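Local coordinates for protein copper-containing nitrite reductase (Bradyrhizobium sp. ORS 375, PDB 6THE) that probably reduces nitrite to nitric oxide at a copper centre, as the core of a four-domain haem-cupredoxin-copper nitrite reductase, at residues A[168-173]-A[188-193]; A[199-204]-A[289-294]. All coordinates share one frame; numbering follows the deposited sequence.

Interaction 1: residues A[168-173]-A[188-193]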
# COMPACT_ATOMS: atom_id res chain seq x y z
N ILE A 168 -8.89 -20.05 -18.70
CA ILE A 168 -7.79 -20.41 -19.57
C ILE A 168 -6.57 -19.55 -19.20
O ILE A 168 -6.72 -18.41 -18.79
CB ILE A 168 -8.18 -20.26 -21.06
CG1 ILE A 168 -8.88 -18.94 -21.35
CG2 ILE A 168 -9.01 -21.46 -21.51
CD1 ILE A 168 -9.06 -18.64 -22.83
N PRO A 169 -5.33 -20.09 -19.33
CA PRO A 169 -4.12 -19.34 -18.99
C PRO A 169 -3.87 -18.17 -19.95
O PRO A 169 -4.44 -18.13 -21.04
CB PRO A 169 -2.99 -20.37 -19.14
CG PRO A 169 -3.68 -21.71 -19.14
CD PRO A 169 -5.03 -21.46 -19.78
N TYR A 170 -3.02 -17.24 -19.51
CA TYR A 170 -2.56 -16.13 -20.32
C TYR A 170 -1.83 -16.67 -21.55
O TYR A 170 -0.94 -17.51 -21.43
CB TYR A 170 -1.65 -15.21 -19.50
CG TYR A 170 -1.02 -14.07 -20.26
CD1 TYR A 170 0.19 -14.23 -20.92
CD2 TYR A 170 -1.62 -12.82 -20.31
CE1 TYR A 170 0.78 -13.19 -21.62
CE2 TYR A 170 -1.05 -11.77 -21.01
CZ TYR A 170 0.16 -11.95 -21.66
OH TYR A 170 0.73 -10.92 -22.35
N GLY A 171 -2.22 -16.17 -22.73
CA GLY A 171 -1.60 -16.57 -23.98
C GLY A 171 -2.51 -17.47 -24.82
O GLY A 171 -2.36 -17.53 -26.04
N GLN A 172 -3.44 -18.15 -24.15
CA GLN A 172 -4.39 -19.04 -24.81
C GLN A 172 -5.49 -18.20 -25.46
O GLN A 172 -6.10 -17.36 -24.80
CB GLN A 172 -4.96 -20.04 -23.81
CG GLN A 172 -6.06 -20.93 -24.38
CD GLN A 172 -5.51 -22.10 -25.16
OE1 GLN A 172 -5.07 -23.10 -24.59
NE2 GLN A 172 -5.56 -22.00 -26.48
N HIS A 173 -5.72 -18.45 -26.75
CA HIS A 173 -6.80 -17.82 -27.48
C HIS A 173 -8.09 -18.60 -27.28
O HIS A 173 -8.06 -19.75 -26.84
CB HIS A 173 -6.44 -17.67 -28.97
CG HIS A 173 -5.22 -16.85 -29.23
ND1 HIS A 173 -4.42 -17.05 -30.34
CD2 HIS A 173 -4.65 -15.85 -28.53
CE1 HIS A 173 -3.41 -16.20 -30.31
NE2 HIS A 173 -3.53 -15.45 -29.21
N PRO A 188 -4.91 -13.39 -10.71
CA PRO A 188 -5.44 -13.05 -12.03
C PRO A 188 -4.46 -13.41 -13.14
O PRO A 188 -3.24 -13.37 -12.95
CB PRO A 188 -5.65 -11.53 -11.95
CG PRO A 188 -4.64 -11.06 -10.93
CD PRO A 188 -4.44 -12.21 -9.97
N GLU A 189 -5.01 -13.77 -14.31
CA GLU A 189 -4.21 -14.12 -15.47
C GLU A 189 -3.81 -12.85 -16.21
O GLU A 189 -2.75 -12.80 -16.84
CB GLU A 189 -4.99 -15.07 -16.39
CG GLU A 189 -5.20 -16.45 -15.81
CD GLU A 189 -3.98 -17.36 -15.79
OE1 GLU A 189 -3.01 -17.07 -16.52
OE2 GLU A 189 -4.01 -18.36 -15.05
N TYR A 190 -4.67 -11.82 -16.13
CA TYR A 190 -4.49 -10.58 -16.85
C TYR A 190 -4.63 -9.39 -15.90
O TYR A 190 -5.54 -9.36 -15.07
CB TYR A 190 -5.51 -10.45 -17.98
CG TYR A 190 -5.41 -11.48 -19.08
CD1 TYR A 190 -6.01 -12.73 -18.96
CD2 TYR A 190 -4.72 -11.21 -20.25
CE1 TYR A 190 -5.92 -13.67 -19.97
CE2 TYR A 190 -4.62 -12.14 -21.27
CZ TYR A 190 -5.22 -13.38 -21.13
OH TYR A 190 -5.13 -14.30 -22.13
N PHE A 191 -3.72 -8.43 -16.04
CA PHE A 191 -3.87 -7.10 -15.47
C PHE A 191 -4.09 -6.12 -16.61
O PHE A 191 -3.33 -6.10 -17.57
CB PHE A 191 -2.63 -6.72 -14.65
CG PHE A 191 -2.53 -7.36 -13.30
CD1 PHE A 191 -3.09 -6.77 -12.18
CD2 PHE A 191 -1.85 -8.56 -13.13
CE1 PHE A 191 -2.99 -7.36 -10.93
CE2 PHE A 191 -1.74 -9.15 -11.88
CZ PHE A 191 -2.31 -8.55 -10.78
N VAL A 192 -5.15 -5.31 -16.51
CA VAL A 192 -5.61 -4.51 -17.63
C VAL A 192 -5.84 -3.06 -17.20
O VAL A 192 -6.31 -2.80 -16.10
CB VAL A 192 -6.86 -5.12 -18.30
CG1 VAL A 192 -6.54 -6.39 -19.06
CG2 VAL A 192 -7.99 -5.35 -17.30
N PHE A 193 -5.47 -2.13 -18.10
CA PHE A 193 -5.89 -0.74 -18.01
C PHE A 193 -7.05 -0.53 -18.97
O PHE A 193 -6.92 -0.79 -20.17
CB PHE A 193 -4.74 0.20 -18.40
CG PHE A 193 -3.70 0.46 -17.34
CD1 PHE A 193 -4.06 0.89 -16.07
CD2 PHE A 193 -2.35 0.31 -17.63
CE1 PHE A 193 -3.09 1.14 -15.11
CE2 PHE A 193 -1.38 0.56 -16.67
CZ PHE A 193 -1.76 0.98 -15.41
O HOH W 1 -6.48 -16.57 -22.26

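Interaction 2: residues A[199-204]-A[289-294]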
# COMPACT_ATOMS: atom_id res chain seq x y z
N ALA A 199 -5.19 -1.68 -24.36
CA ALA A 199 -6.32 -0.78 -24.48
C ALA A 199 -5.82 0.66 -24.58
O ALA A 199 -6.42 1.48 -25.28
CB ALA A 199 -7.25 -0.96 -23.31
N LEU A 200 -4.73 0.96 -23.86
CA LEU A 200 -4.13 2.28 -23.87
C LEU A 200 -2.75 2.20 -24.54
O LEU A 200 -1.95 3.12 -24.41
CB LEU A 200 -4.02 2.81 -22.44
CG LEU A 200 -5.32 2.83 -21.62
CD1 LEU A 200 -5.06 3.40 -20.23
CD2 LEU A 200 -6.41 3.63 -22.32
N SER A 201 -2.51 1.09 -25.25
CA SER A 201 -1.26 0.88 -25.95
C SER A 201 -1.51 0.84 -27.46
O SER A 201 -1.16 1.78 -28.17
CB SER A 201 -0.56 -0.37 -25.48
OG SER A 201 -0.20 -0.26 -24.11
N LYS A 202 -2.11 -0.26 -27.93
CA LYS A 202 -2.33 -0.50 -29.34
C LYS A 202 -3.67 0.10 -29.77
O LYS A 202 -3.82 0.52 -30.92
CB LYS A 202 -2.17 -2.00 -29.64
CG LYS A 202 -3.25 -2.66 -30.49
CD LYS A 202 -3.09 -2.47 -31.99
CE LYS A 202 -4.30 -2.94 -32.76
NZ LYS A 202 -4.33 -2.37 -34.13
N LEU A 203 -4.63 0.15 -28.84
CA LEU A 203 -5.99 0.58 -29.15
C LEU A 203 -6.10 2.10 -29.05
O LEU A 203 -6.23 2.77 -30.08
CB LEU A 203 -6.97 -0.13 -28.21
CG LEU A 203 -7.66 -1.37 -28.77
CD1 LEU A 203 -6.66 -2.45 -29.14
CD2 LEU A 203 -8.68 -1.91 -27.78
N HIS A 204 -6.06 2.63 -27.82
CA HIS A 204 -6.27 4.06 -27.59
C HIS A 204 -5.07 4.66 -26.86
O HIS A 204 -5.14 4.89 -25.65
CB HIS A 204 -7.58 4.29 -26.82
CG HIS A 204 -8.74 3.49 -27.31
ND1 HIS A 204 -9.44 3.82 -28.44
CD2 HIS A 204 -9.32 2.37 -26.81
CE1 HIS A 204 -10.41 2.94 -28.63
NE2 HIS A 204 -10.35 2.04 -27.64
N GLY A 289 -0.40 -7.41 -19.51
CA GLY A 289 -1.28 -6.51 -20.23
C GLY A 289 -1.37 -5.12 -19.61
O GLY A 289 -1.94 -4.21 -20.21
N LEU A 290 -0.81 -4.96 -18.41
CA LEU A 290 -0.88 -3.70 -17.68
C LEU A 290 0.20 -2.75 -18.20
O LEU A 290 1.25 -2.58 -17.58
CB LEU A 290 -0.73 -3.97 -16.18
CG LEU A 290 -1.26 -2.89 -15.24
CD1 LEU A 290 -2.75 -2.66 -15.46
CD2 LEU A 290 -1.00 -3.27 -13.79
N LEU A 291 -0.08 -2.14 -19.36
CA LEU A 291 0.85 -1.26 -20.05
C LEU A 291 0.05 -0.17 -20.77
O LEU A 291 -0.90 -0.47 -21.49
CB LEU A 291 1.68 -2.09 -21.04
CG LEU A 291 2.89 -1.39 -21.65
CD1 LEU A 291 4.13 -1.60 -20.78
CD2 LEU A 291 3.15 -1.89 -23.06
N GLY A 292 0.47 1.08 -20.58
CA GLY A 292 -0.15 2.23 -21.24
C GLY A 292 0.89 3.09 -21.94
O GLY A 292 2.04 3.17 -21.50
N ILE A 293 0.48 3.75 -23.03
CA ILE A 293 1.38 4.54 -23.85
C ILE A 293 0.87 5.98 -23.91
O ILE A 293 -0.31 6.22 -24.14
CB ILE A 293 1.55 3.92 -25.25
CG1 ILE A 293 2.19 2.52 -25.20
CG2 ILE A 293 2.31 4.85 -26.19
CD1 ILE A 293 3.59 2.49 -24.61
N LEU A 294 1.79 6.93 -23.69
CA LEU A 294 1.53 8.35 -23.84
C LEU A 294 2.52 8.93 -24.85
O LEU A 294 3.70 9.09 -24.56
CB LEU A 294 1.66 9.03 -22.46
CG LEU A 294 1.68 10.56 -22.45
CD1 LEU A 294 0.35 11.14 -22.89
CD2 LEU A 294 2.05 11.08 -21.07
O HOH W 2 -3.60 -0.47 -21.69

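Interaction 1: residues A[168-173]-A[188-193]
Tyr170 and Glu189 bring the two backbones to a CA to CA distance of 5.5 Å where the type II turn from Pro169 to Gln172 meets the start of strand 190-193. Gly171, third in this turn, takes the positive phi that a type II turn needs there and that would press a side chain against the preceding carbonyl. Glu189 grips the turn through one carboxylate oxygen: the backbone N of Tyr170 donates to Glu189 OE1 at 3.0 Å, approaching from above the carboxylate plane, 51° out of it. The chain of Glu189 is bent at chi2 (-74°), so that CD lies against Pro169 CA, 3.8 Å away, while OE2 forms a salt bridge with Lys182. An alanine at Glu189 would probably leave the Tyr170 N-H without this acceptor and Lys182 without its charged mate. The ring of Tyr170, its CG anti to the backbone N, meets the ring of Tyr190 obliquely, with the planes at 49°. Tyr170 CD2 sits over one face of Tyr190, 3.2 Å from its CE2. Beyond the ring, the Tyr190 hydroxyl donates to a water lying in the ring plane, 2.6 Å from OH. That water in turn donates to the carbonyl oxygens of Pro169 and Gln172, so the hydroxyl is what lets Tyr190 reach from the strand to both ends of the turn. Glu189 and Tyr190 also form a classic beta bulge opposite Ile164. The chemistry thus implies a surface turn fastened to an edge strand by a carboxylate bond, a shared water and an oblique ring contact, with the carboxylate probably kept charged by its lysine partner.

Interaction 2: residues A[199-204]-A[289-294]
Ser201 lays its hydroxyl over the carbonyl of Leu291, with OG donating to Leu291 O at 2.7 Å. OG comes in from above the carbonyl plane, 65° out of it. It is placed there by a chi1 of -63°, anti to its own carbonyl carbon; serine suits the site because its compact side chain puts a donor on CB, right beside the strand backbone. Water 2 is a second donor to Leu291 O and accepts from Leu200 N, at 2.8 Å. The next link runs the other way, from Ile293 N to Leu200 O, at 2.9 Å. Carbon atoms of Ile293 and Leu291 flank the hydroxyl: Ile293 CG1 lies 3.8 Å from Ser201 OG, and the CD2 branch of Leu291 lies 3.9 Å from that oxygen. Gly292, without a side chain, leaves its CA directly facing Leu200 CB, 4.1 Å away. Leu200 also packs on Phe193 and Val159 of the neighbouring sheet. The axis of the short helix 199-203, which includes a wider pi-type turn, makes 63° with that of segment 292-294, a connection at the edge of the second cupredoxin-like beta sandwich of a copper nitrite reductase.

In the fold
From the N terminus, strand 155-164 leads into the turn of residues 168-173, and interaction 1 closes a short loop, containing helix 180-185, by bringing that turn against 188-193. Strand 190-193, an edge strand beside 155-164, then leads on to helix 199-203. Interaction 2 opens there and closes a much longer loop, rich in strands and without helix, on 289-294. The two contacts are thus in series and neither encloses the other, yet they touch: Leu290 packs on residues 191-193, and Ala199 CB on Phe193 O. Interaction 1 pins the turn leading to strand 174-176, which shares a sheet with 46-53, to strand 190-193; interaction 2 ties the following helix to the sheet containing 292-297.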